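Local atomic coordinates of endo-1,4-beta-xylanase (Bacteroides thetaiotaomicron VPI-5482, PDB entry 3KST), a protein that probably hydrolyses O-glycosidic bonds in xylan-type polysaccharides as a calcium-binding glycoside hydrolase of family 43. Residues V84-V87 against K92-L95. Residues are numbered along the deposited sequence; the frame is centred on the assembly and turned at random. Where two conformers were deposited one is given.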
ATOM      1  N   VAL A  84       5.394   4.700  -3.461  1.00  9.26           N
ATOM      2  CA  VAL A  84       6.349   5.443  -4.299  1.00  9.63           C
ATOM      3  C   VAL A  84       6.402   4.808  -5.692  1.00 10.18           C
ATOM      4  O   VAL A  84       6.494   3.574  -5.809  1.00 10.77           O
ATOM      5  CB  VAL A  84       7.751   5.451  -3.693  1.00  8.98           C
ATOM      6  CG1 VAL A  84       8.782   6.054  -4.661  1.00  7.35           C
ATOM      7  CG2 VAL A  84       7.779   6.240  -2.351  1.00  8.96           C
ATOM      8  N   TYR A  85       6.418   5.653  -6.724  1.00 10.59           N
ATOM      9  CA  TYR A  85       6.419   5.231  -8.103  1.00 10.74           C
ATOM     10  C   TYR A  85       7.335   6.116  -8.939  1.00 12.26           C
ATOM     11  O   TYR A  85       7.315   7.345  -8.804  1.00 11.71           O
ATOM     12  CB  TYR A  85       5.016   5.334  -8.736  1.00 10.77           C
ATOM     13  CG  TYR A  85       3.868   5.014  -7.842  1.00  9.48           C
ATOM     14  CD1 TYR A  85       3.500   3.691  -7.568  1.00  7.20           C
ATOM     15  CD2 TYR A  85       3.139   6.044  -7.241  1.00  7.73           C
ATOM     16  CE1 TYR A  85       2.418   3.416  -6.749  1.00  7.09           C
ATOM     17  CE2 TYR A  85       2.097   5.784  -6.429  1.00  8.29           C
ATOM     18  CZ  TYR A  85       1.736   4.466  -6.161  1.00  5.65           C
ATOM     19  OH  TYR A  85       0.684   4.229  -5.343  1.00 11.31           O
ATOM     20  N   TYR A  86       8.093   5.488  -9.838  1.00 13.31           N
ATOM     21  CA  TYR A  86       8.901   6.215 -10.799  1.00 14.40           C
ATOM     22  C   TYR A  86       7.934   6.390 -11.959  1.00 15.28           C
ATOM     23  O   TYR A  86       7.491   5.393 -12.532  1.00 14.23           O
ATOM     24  CB  TYR A  86      10.140   5.450 -11.246  1.00 14.48           C
ATOM     25  CG  TYR A  86      10.875   6.221 -12.326  1.00 16.15           C
ATOM     26  CD1 TYR A  86      11.574   7.387 -12.028  1.00 17.19           C
ATOM     27  CD2 TYR A  86      10.833   5.791 -13.653  1.00 16.21           C
ATOM     28  CE1 TYR A  86      12.230   8.138 -13.069  1.00 17.52           C
ATOM     29  CE2 TYR A  86      11.485   6.508 -14.683  1.00 17.77           C
ATOM     30  CZ  TYR A  86      12.185   7.658 -14.385  1.00 19.51           C
ATOM     31  OH  TYR A  86      12.788   8.323 -15.432  1.00 22.26           O
ATOM     32  N   VAL A  87       7.571   7.641 -12.238  1.00 16.31           N
ATOM     33  CA  VAL A  87       6.640   7.945 -13.332  0.50 17.38           C
ATOM     34  C   VAL A  87       7.451   8.278 -14.599  1.00 18.21           C
ATOM     35  O   VAL A  87       8.107   9.329 -14.694  1.00 17.72           O
ATOM     36  CB  VAL A  87       5.613   9.027 -12.948  0.50 17.34           C
ATOM     37  CG1 VAL A  87       4.716   8.530 -11.802  0.50 17.10           C
ATOM     38  CG2 VAL A  87       6.286  10.292 -12.558  0.50 16.94           C
ATOM     39  N   LYS A  92      10.658  11.216 -12.832  1.00 17.24           N
ATOM     40  CA  LYS A  92      10.754  11.627 -11.434  1.00 16.06           C
ATOM     41  C   LYS A  92       9.959  10.638 -10.546  1.00 14.11           C
ATOM     42  O   LYS A  92       9.013   9.995 -11.020  1.00 12.61           O
ATOM     43  CB  LYS A  92      10.145  13.031 -11.327  1.00 17.13           C
ATOM     44  CG  LYS A  92      10.513  13.857 -10.119  1.00 17.87           C
ATOM     45  CD  LYS A  92       9.960  15.295 -10.171  1.00 20.48           C
ATOM     46  CE  LYS A  92      10.474  16.110 -11.375  1.00 21.77           C
ATOM     47  NZ  LYS A  92       9.995  17.517 -11.328  1.00 22.24           N
ATOM     48  N   PHE A  93      10.341  10.555  -9.274  1.00 13.12           N
ATOM     49  CA  PHE A  93       9.650   9.704  -8.291  1.00 12.51           C
ATOM     50  C   PHE A  93       8.508  10.477  -7.610  1.00 12.18           C
ATOM     51  O   PHE A  93       8.664  11.641  -7.243  1.00 12.52           O
ATOM     52  CB  PHE A  93      10.638   9.152  -7.256  1.00 12.66           C
ATOM     53  CG  PHE A  93      11.721   8.321  -7.872  1.00 11.42           C
ATOM     54  CD1 PHE A  93      12.865   8.931  -8.397  1.00 11.85           C
ATOM     55  CD2 PHE A  93      11.581   6.935  -7.975  1.00 10.82           C
ATOM     56  CE1 PHE A  93      13.865   8.177  -8.991  1.00 12.07           C
ATOM     57  CE2 PHE A  93      12.582   6.172  -8.592  1.00 12.99           C
ATOM     58  CZ  PHE A  93      13.721   6.798  -9.090  1.00 12.58           C
ATOM     59  N   TYR A  94       7.359   9.822  -7.438  1.00 12.76           N
ATOM     60  CA  TYR A  94       6.197  10.388  -6.754  1.00 11.88           C
ATOM     61  C   TYR A  94       5.865   9.541  -5.525  1.00 11.57           C
ATOM     62  O   TYR A  94       5.777   8.315  -5.636  1.00 10.29           O
ATOM     63  CB  TYR A  94       4.991  10.459  -7.708  1.00 12.47           C
ATOM     64  CG  TYR A  94       5.092  11.607  -8.718  1.00 13.47           C
ATOM     65  CD1 TYR A  94       6.121  11.646  -9.672  1.00 16.39           C
ATOM     66  CD2 TYR A  94       4.181  12.677  -8.705  1.00 14.17           C
ATOM     67  CE1 TYR A  94       6.231  12.713 -10.578  1.00 16.82           C
ATOM     68  CE2 TYR A  94       4.276  13.737  -9.640  1.00 15.29           C
ATOM     69  CZ  TYR A  94       5.306  13.727 -10.579  1.00 17.51           C
ATOM     70  OH  TYR A  94       5.472  14.735 -11.491  1.00 17.90           O
ATOM     71  N   LEU A  95       5.760  10.200  -4.364  1.00 11.34           N
ATOM     72  CA  LEU A  95       5.347   9.594  -3.111  1.00 10.64           C
ATOM     73  C   LEU A  95       3.910  10.051  -2.806  1.00 11.06           C
ATOM     74  O   LEU A  95       3.673  11.238  -2.599  1.00 11.65           O
ATOM     75  CB  LEU A  95       6.277  10.023  -1.962  1.00 11.52           C
ATOM     76  CG  LEU A  95       5.852   9.797  -0.509  1.00 11.86           C
ATOM     77  CD1 LEU A  95       5.627   8.328  -0.311  1.00  9.75           C
ATOM     78  CD2 LEU A  95       6.863  10.432   0.474  1.00 12.30           C
TER
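Tyr85 and Tyr94 form a hydrogen-bonded pair of an antiparallel beta hairpin, made by strands 80-87 and 92-99 within one blade of the five-bladed beta-propeller characteristic of family 43 glycoside hydrolases. Their backbones bond in both directions, Tyr85 N to Tyr94 O at 2.9 Å and Tyr94 N to Tyr85 O at 2.8 Å. Val84 CA makes a CA-H...O contact with Tyr94 O at 3.2 Å, and Phe93 CA one with Tyr85 O at 3.4 Å. Nearer the turn, Val87 N donates to Lys92 O.

On the face carrying Val84, Tyr86, Phe93 and Leu95, the rings of Tyr86 and Phe93 meet edge-to-face, their planes at 55°. Tyr86 CG lies anti to the backbone N (chi1 176°), which brings CD1 over the centre of the Phe93 ring, 3.6 Å above its plane. Tyr86 CB touches Phe93 CE2 at 3.7 Å, and Val84 CG2 meets Leu95 CD1 at 3.6 Å. Met30 and Phe115 extend this apolar layer.

On the face carrying Tyr85 and Tyr94, Tyr85 OH hydrogen-bonds to Glu83 OE1 and Leu133 N. Glu83 belongs to the calcium site, so the backbone pairing with Tyr94 probably helps to hold Tyr85, a second-shell residue whose hydroxyl would in turn help to orient the Glu83 carboxylate.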